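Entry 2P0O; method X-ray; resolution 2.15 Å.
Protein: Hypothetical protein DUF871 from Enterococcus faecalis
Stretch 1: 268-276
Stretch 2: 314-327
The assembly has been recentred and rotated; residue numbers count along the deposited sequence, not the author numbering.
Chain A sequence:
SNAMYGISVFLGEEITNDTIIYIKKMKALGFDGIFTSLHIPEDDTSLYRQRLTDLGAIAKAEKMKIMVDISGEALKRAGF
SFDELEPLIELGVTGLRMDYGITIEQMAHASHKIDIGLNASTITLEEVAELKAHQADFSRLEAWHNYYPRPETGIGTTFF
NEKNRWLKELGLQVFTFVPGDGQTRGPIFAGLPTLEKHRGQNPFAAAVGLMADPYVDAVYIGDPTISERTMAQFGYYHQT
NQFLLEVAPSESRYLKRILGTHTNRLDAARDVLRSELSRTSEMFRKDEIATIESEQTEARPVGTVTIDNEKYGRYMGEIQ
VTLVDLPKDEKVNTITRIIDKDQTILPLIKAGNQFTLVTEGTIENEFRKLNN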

# COMPACT_ATOMS: atom_id res chain seq x y z
N ALA A 268 13.86 -20.38 -5.08
CA ALA A 268 13.00 -19.76 -6.08
C ALA A 268 13.68 -19.60 -7.43
O ALA A 268 14.78 -19.07 -7.52
CB ALA A 268 12.52 -18.40 -5.56
N ALA A 269 12.98 -20.01 -8.48
CA ALA A 269 13.47 -19.92 -9.85
C ALA A 269 13.48 -18.47 -10.32
O ALA A 269 12.63 -17.66 -9.92
CB ALA A 269 12.55 -20.74 -10.74
N ARG A 270 14.41 -18.14 -11.21
CA ARG A 270 14.44 -16.84 -11.85
C ARG A 270 13.16 -16.66 -12.68
O ARG A 270 12.52 -15.63 -12.59
CB ARG A 270 15.67 -16.75 -12.78
CG ARG A 270 15.93 -15.37 -13.35
CD ARG A 270 17.06 -15.41 -14.37
NE ARG A 270 16.69 -16.30 -15.47
CZ ARG A 270 17.48 -16.54 -16.51
NH1 ARG A 270 17.07 -17.35 -17.46
NH2 ARG A 270 18.67 -15.97 -16.60
N ASP A 271 12.80 -17.67 -13.46
CA ASP A 271 11.87 -17.51 -14.57
C ASP A 271 10.40 -17.74 -14.22
O ASP A 271 9.51 -17.29 -14.97
CB ASP A 271 12.21 -18.52 -15.68
CG ASP A 271 13.50 -18.21 -16.38
OD1 ASP A 271 13.92 -17.05 -16.35
OD2 ASP A 271 14.06 -19.16 -16.97
N VAL A 272 10.17 -18.50 -13.14
CA VAL A 272 8.85 -19.06 -12.84
C VAL A 272 8.64 -19.11 -11.34
O VAL A 272 9.60 -19.18 -10.55
CB VAL A 272 8.67 -20.52 -13.38
CG1 VAL A 272 8.64 -20.58 -14.94
CG2 VAL A 272 9.74 -21.47 -12.84
N LEU A 273 7.38 -19.06 -10.94
CA LEU A 273 6.98 -19.50 -9.62
C LEU A 273 6.74 -21.01 -9.72
O LEU A 273 6.17 -21.48 -10.71
CB LEU A 273 5.67 -18.81 -9.19
CG LEU A 273 5.74 -17.32 -8.86
CD1 LEU A 273 4.36 -16.79 -8.41
CD2 LEU A 273 6.84 -16.98 -7.77
N ARG A 274 7.20 -21.77 -8.75
CA ARG A 274 7.03 -23.24 -8.80
C ARG A 274 6.23 -23.74 -7.62
O ARG A 274 6.64 -23.56 -6.45
CB ARG A 274 8.37 -24.00 -8.82
CG ARG A 274 9.35 -23.60 -9.90
CD ARG A 274 10.67 -24.37 -9.71
NE ARG A 274 10.50 -25.82 -9.98
CZ ARG A 274 11.40 -26.75 -9.69
NH1 ARG A 274 11.17 -28.03 -10.00
NH2 ARG A 274 12.56 -26.42 -9.14
N SER A 275 5.11 -24.40 -7.91
CA SER A 275 4.24 -24.91 -6.85
C SER A 275 4.84 -26.19 -6.34
O SER A 275 4.91 -27.20 -7.04
CB SER A 275 2.82 -25.14 -7.34
OG SER A 275 2.07 -25.79 -6.32
N GLU A 276 5.29 -26.13 -5.09
CA GLU A 276 6.07 -27.22 -4.54
C GLU A 276 5.39 -28.60 -4.41
O GLU A 276 6.08 -29.60 -4.19
CB GLU A 276 6.74 -26.79 -3.25
CG GLU A 276 5.84 -26.54 -2.07
CD GLU A 276 6.67 -26.52 -0.78
OE1 GLU A 276 7.93 -26.54 -0.91
OE2 GLU A 276 6.08 -26.51 0.33
N ARG A 314 9.31 -37.36 -15.11
CA ARG A 314 9.16 -37.18 -13.67
C ARG A 314 8.70 -35.78 -13.23
O ARG A 314 8.26 -35.60 -12.09
CB ARG A 314 10.40 -37.66 -12.90
CG ARG A 314 11.57 -36.70 -12.85
CD ARG A 314 12.34 -36.86 -11.54
NE ARG A 314 13.47 -35.93 -11.47
CZ ARG A 314 14.75 -36.29 -11.58
NH1 ARG A 314 15.69 -35.35 -11.52
NH2 ARG A 314 15.08 -37.57 -11.74
N TYR A 315 8.79 -34.80 -14.12
CA TYR A 315 8.24 -33.48 -13.83
C TYR A 315 6.74 -33.32 -14.11
O TYR A 315 6.17 -32.27 -13.80
CB TYR A 315 9.07 -32.34 -14.48
CG TYR A 315 10.42 -32.27 -13.82
CD1 TYR A 315 10.58 -31.64 -12.58
CD2 TYR A 315 11.53 -32.89 -14.40
CE1 TYR A 315 11.80 -31.62 -11.94
CE2 TYR A 315 12.78 -32.87 -13.75
CZ TYR A 315 12.89 -32.24 -12.52
OH TYR A 315 14.09 -32.19 -11.86
N MSE A 316 6.10 -34.35 -14.68
CA MSE A 316 4.67 -34.29 -14.96
C MSE A 316 3.89 -33.83 -13.72
O MSE A 316 4.06 -34.39 -12.63
CB MSE A 316 4.12 -35.64 -15.42
CG MSE A 316 2.61 -35.67 -15.50
SE MSE A 316 1.96 -37.50 -15.85
CE MSE A 316 2.25 -38.33 -14.06
N GLY A 317 3.05 -32.81 -13.89
CA GLY A 317 2.22 -32.30 -12.82
C GLY A 317 2.79 -31.10 -12.07
O GLY A 317 2.09 -30.51 -11.26
N GLU A 318 4.05 -30.75 -12.30
CA GLU A 318 4.57 -29.49 -11.74
C GLU A 318 3.75 -28.32 -12.25
O GLU A 318 3.49 -28.20 -13.46
CB GLU A 318 6.04 -29.24 -12.10
CG GLU A 318 6.57 -28.00 -11.32
CD GLU A 318 8.06 -27.86 -11.35
OE1 GLU A 318 8.76 -28.83 -10.98
OE2 GLU A 318 8.54 -26.79 -11.76
N ILE A 319 3.37 -27.46 -11.32
CA ILE A 319 2.59 -26.26 -11.64
C ILE A 319 3.52 -25.07 -11.54
O ILE A 319 4.26 -24.91 -10.55
CB ILE A 319 1.32 -26.13 -10.72
CG1 ILE A 319 0.36 -27.30 -10.96
CG2 ILE A 319 0.58 -24.80 -10.93
CD1 ILE A 319 -0.62 -27.58 -9.81
N GLN A 320 3.49 -24.23 -12.57
CA GLN A 320 4.27 -23.02 -12.59
C GLN A 320 3.43 -21.82 -13.01
O GLN A 320 2.39 -21.95 -13.70
CB GLN A 320 5.42 -23.17 -13.56
CG GLN A 320 6.34 -24.36 -13.29
CD GLN A 320 7.54 -24.35 -14.19
OE1 GLN A 320 7.54 -23.68 -15.23
NE2 GLN A 320 8.57 -25.08 -13.82
N VAL A 321 3.87 -20.65 -12.57
CA VAL A 321 3.41 -19.40 -13.12
C VAL A 321 4.67 -18.70 -13.63
O VAL A 321 5.66 -18.56 -12.87
CB VAL A 321 2.73 -18.53 -12.03
CG1 VAL A 321 2.14 -17.23 -12.63
CG2 VAL A 321 1.63 -19.33 -11.29
N THR A 322 4.64 -18.26 -14.89
CA THR A 322 5.77 -17.55 -15.48
C THR A 322 5.98 -16.13 -14.97
O THR A 322 5.01 -15.35 -14.85
CB THR A 322 5.80 -17.62 -17.03
OG1 THR A 322 4.67 -16.95 -17.61
CG2 THR A 322 5.83 -19.09 -17.50
N LEU A 323 7.24 -15.81 -14.67
CA LEU A 323 7.60 -14.49 -14.17
C LEU A 323 8.11 -13.62 -15.31
O LEU A 323 8.20 -12.40 -15.17
CB LEU A 323 8.64 -14.60 -13.06
CG LEU A 323 8.11 -15.24 -11.75
CD1 LEU A 323 9.23 -15.37 -10.71
CD2 LEU A 323 6.92 -14.45 -11.18
N VAL A 324 8.44 -14.26 -16.43
CA VAL A 324 8.96 -13.64 -17.64
C VAL A 324 8.28 -14.33 -18.85
O VAL A 324 7.67 -15.37 -18.69
CB VAL A 324 10.52 -13.81 -17.72
CG1 VAL A 324 11.22 -13.24 -16.48
CG2 VAL A 324 10.93 -15.30 -17.85
N ASP A 325 8.40 -13.76 -20.05
CA ASP A 325 7.90 -14.41 -21.27
C ASP A 325 8.74 -15.63 -21.58
O ASP A 325 9.96 -15.53 -21.81
CB ASP A 325 7.95 -13.43 -22.45
CG ASP A 325 6.94 -12.31 -22.34
OD1 ASP A 325 6.13 -12.29 -21.38
OD2 ASP A 325 6.96 -11.42 -23.23
N LEU A 326 8.09 -16.79 -21.61
CA LEU A 326 8.74 -18.04 -21.99
C LEU A 326 8.15 -18.58 -23.30
O LEU A 326 6.97 -18.39 -23.60
CB LEU A 326 8.69 -19.07 -20.86
CG LEU A 326 9.66 -18.82 -19.69
CD1 LEU A 326 9.52 -19.88 -18.59
CD2 LEU A 326 11.10 -18.85 -20.19
N PRO A 327 8.99 -19.25 -24.10
CA PRO A 327 8.45 -19.75 -25.34
C PRO A 327 7.60 -21.04 -25.15
O PRO A 327 7.64 -21.65 -24.07
CB PRO A 327 9.71 -20.00 -26.17
CG PRO A 327 10.77 -20.38 -25.12
CD PRO A 327 10.42 -19.57 -23.91

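The two stretches meet where a strand beginning at Val272 runs antiparallel to strand 319-322; their N-to-C directions differ by 161° and their axes approach to 4.4 Å. Leu273 and Val321 form a hydrogen-bonded pair: Leu273 N donates to Val321 O at 2.6 Å, and Val321 N returns a bond to Leu273 O at 3.1 Å. The ladder continues on one side with Ser275 N to Ile319 O (2.8 Å) and on the other with Leu323 N to Asp271 O (2.7 Å), so the backbone pairing reaches past the end of strand 319-322. At the non-hydrogen-bonded positions the chains draw closer, with Val272 CA and Thr322 CA 4.3 Å apart, and Val272 CA makes a CA-H...O contact with Val321 O at 3.2 Å.

Side chains alternate between the two faces. Leu273, Val321, Ser275 and Ile319 share one, where Leu273 CB lies 4.1 Å from Val321 CB. Beyond the strand, Leu323 turns its side chain toward the first stretch and packs against its flank: Leu323 CD2 lies 3.9 Å from Leu273 CG, while Leu323 CD1 sits 3.8 Å from both Arg270 O and Val272 O. This branched end thus fills the space beside the bend leading into the strand.

The other face carries Val272, Arg274, Gln320 and Thr322. Val272 CG1 fits among three neighbours, lying 3.3 Å from Gln320 OE1, 3.8 Å from Leu326 CD1 and 4.1 Å from Thr322 CG2.

Farther along this face, the Arg274 side chain, kinked at chi3 (68°), reaches Glu318 in a two-pronged salt bridge, with Arg274 NE to Glu318 OE2 at 2.8 Å and Arg274 NH1 to Glu318 OE1 at 2.7 Å. The carboxylate meets the guanidinium at its edge, near its plane, which aligns both N-H groups with acceptors. Gln320 NE2 also donates to Glu318 OE2 (2.7 Å), tying the amide into the same polar cluster.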